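Local coordinates for xyloglucan-specific endo-beta-1,4-glucanase (Uncultured bacterium, PDB 4W88), which hydrolyses internal beta-1,4-glucosidic bonds in the backbone of xyloglucan, a plant cell-wall polysaccharide, as a member of glycoside hydrolase family 5, at residues Thr226-Thr231 and Asp282-Trp286; Thr272-Phe276 and Gly313-Gly317. The protein carries 1 engineered substitution. All blocks are in the same frame, centred on the assembly; numbering follows the deposited sequence.

Interaction 1 of 2, residues Thr226-Thr231 and Asp282-Trp286. With BGC (beta-D-glucopyranose), chain C.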
loop_
_atom_site.group_PDB
_atom_site.type_symbol
_atom_site.label_atom_id
_atom_site.label_comp_id
_atom_site.label_asym_id
_atom_site.label_seq_id
_atom_site.Cartn_x
_atom_site.Cartn_y
_atom_site.Cartn_z
ATOM N N THR A 226 5.596 -12.479 3.229
ATOM C CA THR A 226 5.709 -13.672 4.064
ATOM C C THR A 226 6.177 -14.871 3.243
ATOM O O THR A 226 5.610 -15.175 2.163
ATOM C CB THR A 226 4.350 -13.965 4.650
ATOM O OG1 THR A 226 3.885 -12.778 5.322
ATOM C CG2 THR A 226 4.398 -15.124 5.598
ATOM N N PRO A 227 7.178 -15.595 3.749
ATOM C CA PRO A 227 7.931 -15.343 5.014
ATOM C C PRO A 227 9.062 -14.333 4.787
ATOM O O PRO A 227 9.689 -14.278 3.712
ATOM C CB PRO A 227 8.601 -16.721 5.320
ATOM C CG PRO A 227 8.112 -17.646 4.307
ATOM C CD PRO A 227 7.574 -16.871 3.129
ATOM N N TYR A 228 9.324 -13.534 5.818
ATOM C CA TYR A 228 10.314 -12.508 5.815
ATOM C C TYR A 228 11.675 -13.001 5.392
ATOM O O TYR A 228 12.385 -12.376 4.612
ATOM C CB TYR A 228 10.361 -11.868 7.212
ATOM C CG TYR A 228 11.450 -10.854 7.381
ATOM C CD1 TYR A 228 11.331 -9.613 6.841
ATOM C CD2 TYR A 228 12.590 -11.127 8.114
ATOM C CE1 TYR A 228 12.323 -8.675 6.953
ATOM C CE2 TYR A 228 13.567 -10.182 8.258
ATOM C CZ TYR A 228 13.425 -8.962 7.654
ATOM O OH TYR A 228 14.349 -7.977 7.802
ATOM N N PHE A 229 12.036 -14.167 5.883
ATOM C CA PHE A 229 13.388 -14.710 5.548
ATOM C C PHE A 229 13.575 -15.145 4.102
ATOM O O PHE A 229 14.733 -15.278 3.622
ATOM C CB PHE A 229 13.763 -15.832 6.493
ATOM C CG PHE A 229 14.207 -15.354 7.863
ATOM C CD1 PHE A 229 14.865 -14.142 8.024
ATOM C CD2 PHE A 229 14.059 -16.157 8.959
ATOM C CE1 PHE A 229 15.278 -13.699 9.271
ATOM C CE2 PHE A 229 14.501 -15.732 10.212
ATOM C CZ PHE A 229 15.118 -14.498 10.355
ATOM N N PHE A 230 12.469 -15.371 3.398
ATOM C CA PHE A 230 12.557 -15.589 1.965
ATOM C C PHE A 230 12.575 -14.277 1.182
ATOM O O PHE A 230 13.304 -14.135 0.200
ATOM C CB PHE A 230 11.410 -16.461 1.477
ATOM C CG PHE A 230 11.458 -16.692 0.003
ATOM C CD1 PHE A 230 12.445 -17.493 -0.553
ATOM C CD2 PHE A 230 10.550 -16.119 -0.826
ATOM C CE1 PHE A 230 12.505 -17.666 -1.935
ATOM C CE2 PHE A 230 10.617 -16.295 -2.191
ATOM C CZ PHE A 230 11.599 -17.048 -2.743
ATOM N N THR A 231 11.716 -13.328 1.591
ATOM C CA THR A 231 11.477 -12.142 0.775
ATOM C C THR A 231 12.498 -11.023 0.964
ATOM O O THR A 231 12.731 -10.174 0.059
ATOM C CB THR A 231 10.057 -11.553 1.062
ATOM O OG1 THR A 231 9.946 -11.308 2.461
ATOM C CG2 THR A 231 8.978 -12.565 0.672
ATOM N N ASP A 282 12.720 -20.093 -7.758
ATOM C CA ASP A 282 12.194 -20.095 -6.405
ATOM C C ASP A 282 11.125 -19.028 -6.174
ATOM O O ASP A 282 10.097 -19.289 -5.540
ATOM C CB ASP A 282 13.341 -19.890 -5.388
ATOM C CG ASP A 282 14.375 -20.954 -5.506
ATOM O OD1 ASP A 282 14.105 -22.061 -5.007
ATOM O OD2 ASP A 282 15.429 -20.725 -6.119
ATOM N N ILE A 283 11.383 -17.849 -6.694
ATOM C CA ILE A 283 10.365 -16.812 -6.593
ATOM C C ILE A 283 9.072 -17.206 -7.332
ATOM O O ILE A 283 7.983 -16.985 -6.796
ATOM C CB ILE A 283 10.896 -15.426 -7.014
ATOM C CG1 ILE A 283 11.983 -14.962 -6.036
ATOM C CG2 ILE A 283 9.749 -14.439 -7.152
ATOM C CD1 ILE A 283 12.706 -13.692 -6.435
ATOM N N VAL A 284 9.188 -17.747 -8.562
ATOM C CA VAL A 284 8.006 -18.272 -9.219
ATOM C C VAL A 284 7.217 -19.252 -8.355
ATOM O O VAL A 284 5.971 -19.177 -8.299
ATOM C CB VAL A 284 8.381 -18.860 -10.597
ATOM C CG1 VAL A 284 7.185 -19.585 -11.248
ATOM C CG2 VAL A 284 8.935 -17.718 -11.505
ATOM N N ARG A 285 7.897 -20.219 -7.724
ATOM C CA ARG A 285 7.217 -21.143 -6.832
ATOM C C ARG A 285 6.573 -20.460 -5.615
ATOM O O ARG A 285 5.434 -20.784 -5.220
ATOM C CB ARG A 285 8.189 -22.237 -6.365
ATOM C CG ARG A 285 8.571 -23.217 -7.472
ATOM C CD ARG A 285 9.232 -24.480 -6.908
ATOM N NE ARG A 285 10.625 -24.166 -6.573
ATOM C CZ ARG A 285 11.647 -24.184 -7.421
ATOM N NH1 ARG A 285 11.491 -24.515 -8.671
ATOM N NH2 ARG A 285 12.853 -23.853 -7.002
ATOM N N TRP A 286 7.267 -19.491 -5.044
ATOM C CA TRP A 286 6.730 -18.766 -3.901
ATOM C C TRP A 286 5.446 -18.025 -4.296
ATOM O O TRP A 286 4.464 -18.046 -3.554
ATOM C CB TRP A 286 7.771 -17.776 -3.374
ATOM C CG TRP A 286 7.231 -16.872 -2.316
ATOM C CD1 TRP A 286 7.010 -17.154 -0.990
ATOM C CD2 TRP A 286 6.795 -15.537 -2.523
ATOM N NE1 TRP A 286 6.453 -16.071 -0.363
ATOM C CE2 TRP A 286 6.324 -15.053 -1.291
ATOM C CE3 TRP A 286 6.756 -14.707 -3.639
ATOM C CZ2 TRP A 286 5.778 -13.764 -1.159
ATOM C CZ3 TRP A 286 6.224 -13.454 -3.514
ATOM C CH2 TRP A 286 5.757 -12.981 -2.288
HETATM C C2 BGC C . 11.052 -8.131 11.212
HETATM C C3 BGC C . 10.232 -7.907 9.902
HETATM C C4 BGC C . 10.423 -6.424 9.684
HETATM C C5 BGC C . 11.892 -6.206 10.128
HETATM C C6 BGC C . 12.295 -4.744 10.350
HETATM C C1 BGC C . 12.602 -8.173 11.196
HETATM O O1 BGC C . 13.545 -8.686 12.295
HETATM O O2 BGC C . 10.777 -9.398 11.586
HETATM O O3 BGC C . 8.890 -8.367 10.027
HETATM O O4 BGC C . 10.753 -5.860 8.452
HETATM O O5 BGC C . 12.593 -6.799 11.236
HETATM O O6 BGC C . 13.284 -4.394 9.349
#
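One direct hydrogen bond joins these segments: Trp286 NE1 donates to Thr226 O over 2.8 Å, at an N-H...O angle of 155°. Tryptophan suits this place because one polar N-H can meet a backbone carbonyl while the rest of the indole packs against apolar neighbours. The peptide bond after Thr226 is cis to Pro227, which occupies the N-cap position of the short helix 228-231; Pro227 O accepts from Phe230 N at 3.0 Å and Thr231 N at 3.1 Å.

Apolar packing supplies most of the remaining contact. Phe230, buried and pointing toward helix 280-295, offers a flat apolar ring that fits against Ile283 and Trp286, with Phe230 CE2 3.4 Å from Trp286 CB and CZ 3.9 Å from Ile283 CG1. Its centroid lies 4.8 Å from that of the indole five-membered ring, the planes inclined obliquely at 38°. Thr231 CG2 adds a methyl 3.9 Å from Trp286 CZ2, its hydroxyl being bonded to Tyr225 O.

Ionic pairing stays within the helix: Arg285 NH2 bridges to Asp282 OD1 at 3.0 Å, and both side chains also bond the backbone of Trp241.

Tyr228 instead meets the ligand, one ring face under BGC C3 and CE1 3.6 Å from BGC O4. An aromatic platform beneath a sugar is a familiar carbohydrate-binding device; here it sits on helix 228-231, in the connection after strand 218-223 of a TIM barrel, backed by the helix that follows the next strand.

Interaction 2 of 2, residues Thr272-Phe276 and Gly313-Gly317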
loop_
_atom_site.group_PDB
_atom_site.type_symbol
_atom_site.label_atom_id
_atom_site.label_comp_id
_atom_site.label_asym_id
_atom_site.label_seq_id
_atom_site.Cartn_x
_atom_site.Cartn_y
_atom_site.Cartn_z
ATOM N N THR A 272 3.363 -6.582 -1.079
ATOM C CA THR A 272 4.091 -7.822 -0.919
ATOM C C THR A 272 5.084 -7.912 -2.086
ATOM O O THR A 272 5.151 -7.031 -2.962
ATOM C CB THR A 272 3.139 -9.031 -0.875
ATOM O OG1 THR A 272 3.881 -10.234 -0.476
ATOM C CG2 THR A 272 2.446 -9.222 -2.205
ATOM N N GLY A 273 5.891 -8.970 -2.087
ATOM C CA GLY A 273 6.918 -9.160 -3.112
ATOM C C GLY A 273 8.105 -9.914 -2.521
ATOM O O GLY A 273 8.127 -10.196 -1.321
ATOM N N ALA A 274 9.085 -10.281 -3.363
ATOM C CA ALA A 274 10.275 -10.979 -2.918
ATOM C C ALA A 274 11.489 -10.364 -3.578
ATOM O O ALA A 274 11.505 -10.170 -4.751
ATOM C CB ALA A 274 10.121 -12.430 -3.323
ATOM N N GLN A 275 12.493 -10.038 -2.796
ATOM C CA GLN A 275 13.682 -9.493 -3.354
ATOM C C GLN A 275 14.377 -10.553 -4.215
ATOM O O GLN A 275 14.391 -11.756 -3.903
ATOM C CB GLN A 275 14.653 -8.990 -2.269
ATOM C CG GLN A 275 14.132 -7.788 -1.524
ATOM C CD GLN A 275 14.990 -7.354 -0.362
ATOM O OE1 GLN A 275 16.228 -7.387 -0.421
ATOM N NE2 GLN A 275 14.335 -6.932 0.717
ATOM N N PHE A 276 14.855 -10.079 -5.348
ATOM C CA PHE A 276 15.550 -10.912 -6.313
ATOM C C PHE A 276 16.901 -11.356 -5.788
ATOM O O PHE A 276 17.755 -10.516 -5.498
ATOM C CB PHE A 276 15.740 -10.273 -7.709
ATOM C CG PHE A 276 16.350 -11.216 -8.702
ATOM C CD1 PHE A 276 15.610 -12.355 -9.108
ATOM C CD2 PHE A 276 17.600 -10.992 -9.258
ATOM C CE1 PHE A 276 16.142 -13.279 -9.995
ATOM C CE2 PHE A 276 18.120 -11.905 -10.196
ATOM C CZ PHE A 276 17.384 -13.036 -10.554
ATOM N N GLY A 313 20.748 -2.308 -3.089
ATOM C CA GLY A 313 19.515 -1.958 -2.421
ATOM C C GLY A 313 18.597 -3.163 -2.423
ATOM O O GLY A 313 19.015 -4.300 -2.799
ATOM N N GLU A 314 17.361 -2.931 -2.033
ATOM C CA GLU A 314 16.400 -4.000 -1.903
ATOM C C GLU A 314 15.841 -4.313 -3.297
ATOM O O GLU A 314 15.176 -3.469 -3.896
ATOM C CB GLU A 314 15.329 -3.577 -0.919
ATOM C CG GLU A 314 15.848 -3.470 0.541
ATOM C CD GLU A 314 14.784 -3.032 1.541
ATOM O OE1 GLU A 314 13.709 -2.632 1.126
ATOM O OE2 GLU A 314 14.998 -3.048 2.774
ATOM N N LYS A 315 16.090 -5.537 -3.800
ATOM C CA LYS A 315 15.922 -5.772 -5.229
ATOM C C LYS A 315 14.493 -6.165 -5.571
ATOM O O LYS A 315 14.220 -7.285 -6.020
ATOM C CB LYS A 315 16.987 -6.744 -5.803
ATOM C CG LYS A 315 18.409 -6.205 -5.826
ATOM C CD LYS A 315 19.386 -7.331 -6.154
ATOM C CE LYS A 315 20.765 -6.787 -6.514
ATOM N NZ LYS A 315 21.299 -5.858 -5.495
ATOM N N PHE A 316 13.557 -5.252 -5.307
ATOM C CA PHE A 316 12.118 -5.532 -5.618
ATOM C C PHE A 316 11.701 -5.104 -7.053
ATOM O O PHE A 316 10.538 -5.248 -7.463
ATOM C CB PHE A 316 11.306 -4.762 -4.637
ATOM C CG PHE A 316 11.212 -5.393 -3.247
ATOM C CD1 PHE A 316 10.594 -6.586 -3.060
ATOM C CD2 PHE A 316 11.718 -4.739 -2.165
ATOM C CE1 PHE A 316 10.418 -7.173 -1.842
ATOM C CE2 PHE A 316 11.574 -5.271 -0.896
ATOM C CZ PHE A 316 10.945 -6.510 -0.717
ATOM N N GLY A 317 12.641 -4.527 -7.816
ATOM C CA GLY A 317 12.336 -4.065 -9.116
ATOM C C GLY A 317 11.778 -5.134 -10.086
ATOM O O GLY A 317 12.310 -6.259 -10.169
HETATM O O HOH W 1 17.923 -7.393 -2.436
#
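Gly313 opens segment 313-317 with a positive phi of 119°, at which a CB would collide with the preceding carbonyl oxygen, so glycine suits this conformation. Glu314 follows, its backbone CA 3.7 Å from Gln275 OE1 and its CG 3.8 Å from Gln275 NE2; its side chain also comes within about 4 Å of a bound xylose (XYS).

Lys315 carries the polar part of the contact. Lys315 O accepts a nearly straight hydrogen bond from Phe276 N (2.9 Å, 171°) and a CA-H...O contact from Gln275 CA at 3.5 Å. Lys315 N donates to water 1 at 2.9 Å, and that water donates to Gln275 OE1 at 2.6 Å, so the long amide side chain reaches the opposing backbone through solvent. The lysine is the centre of an inverse gamma turn, closed by Phe316 N to Glu314 O at 2.8 Å, while its NZ bonds Gly311 O.

Phe316 provides the apolar part. Gln275 CG sits over the face of the Phe316 ring, 3.6 Å from the centroid and 14° off the normal, a CH-pi contact. At the ring edge Phe316 CE1 lies 3.7 Å from both Gly273 C and Ala274 N. Glycine suits position 273 doubly: a CB on Gly273 would lie 3.5 Å from Phe316 CD1 and, at phi 149°, jam against the preceding carbonyl oxygen. Trp304, Tyr225 and Tyr232 also meet the ring.

Gly317 ends the segment, its backbone bonded to Ile308. Such pairing joins the loops after strands 267-272 and 300-305 on the rim at the C-terminal ends of the barrel strands, where (beta/alpha)8 glycoside hydrolases bind substrate.

Overall arrangement
Interactions 1 and 2 are neighbours, their centres 10 Å apart, and their segments alternate along the chain. They join directly: Thr231 O lies 2.9 Å from Gln275 N, a probable hydrogen bond, and Thr231 CG2 is 3.2 Å from Gly273 O. Helix 280-295 also touches segment 272-276, with Ile283 CD1 3.6 Å from Gln275 O and Trp286 CH2 3.8 Å from Gly273 O. Segment 272-276 thus connects the tyrosine-bearing loop, the helix behind it and the final barrel loop. Interaction 1 holds the glycan-pocket residue Tyr228 (Tyr228 CE1 3.6 Å from BGC O4); in interaction 2 the Glu314 side chain comes to about 4 Å from both xylose and Tris, nearest atoms, so it may border the sugar site.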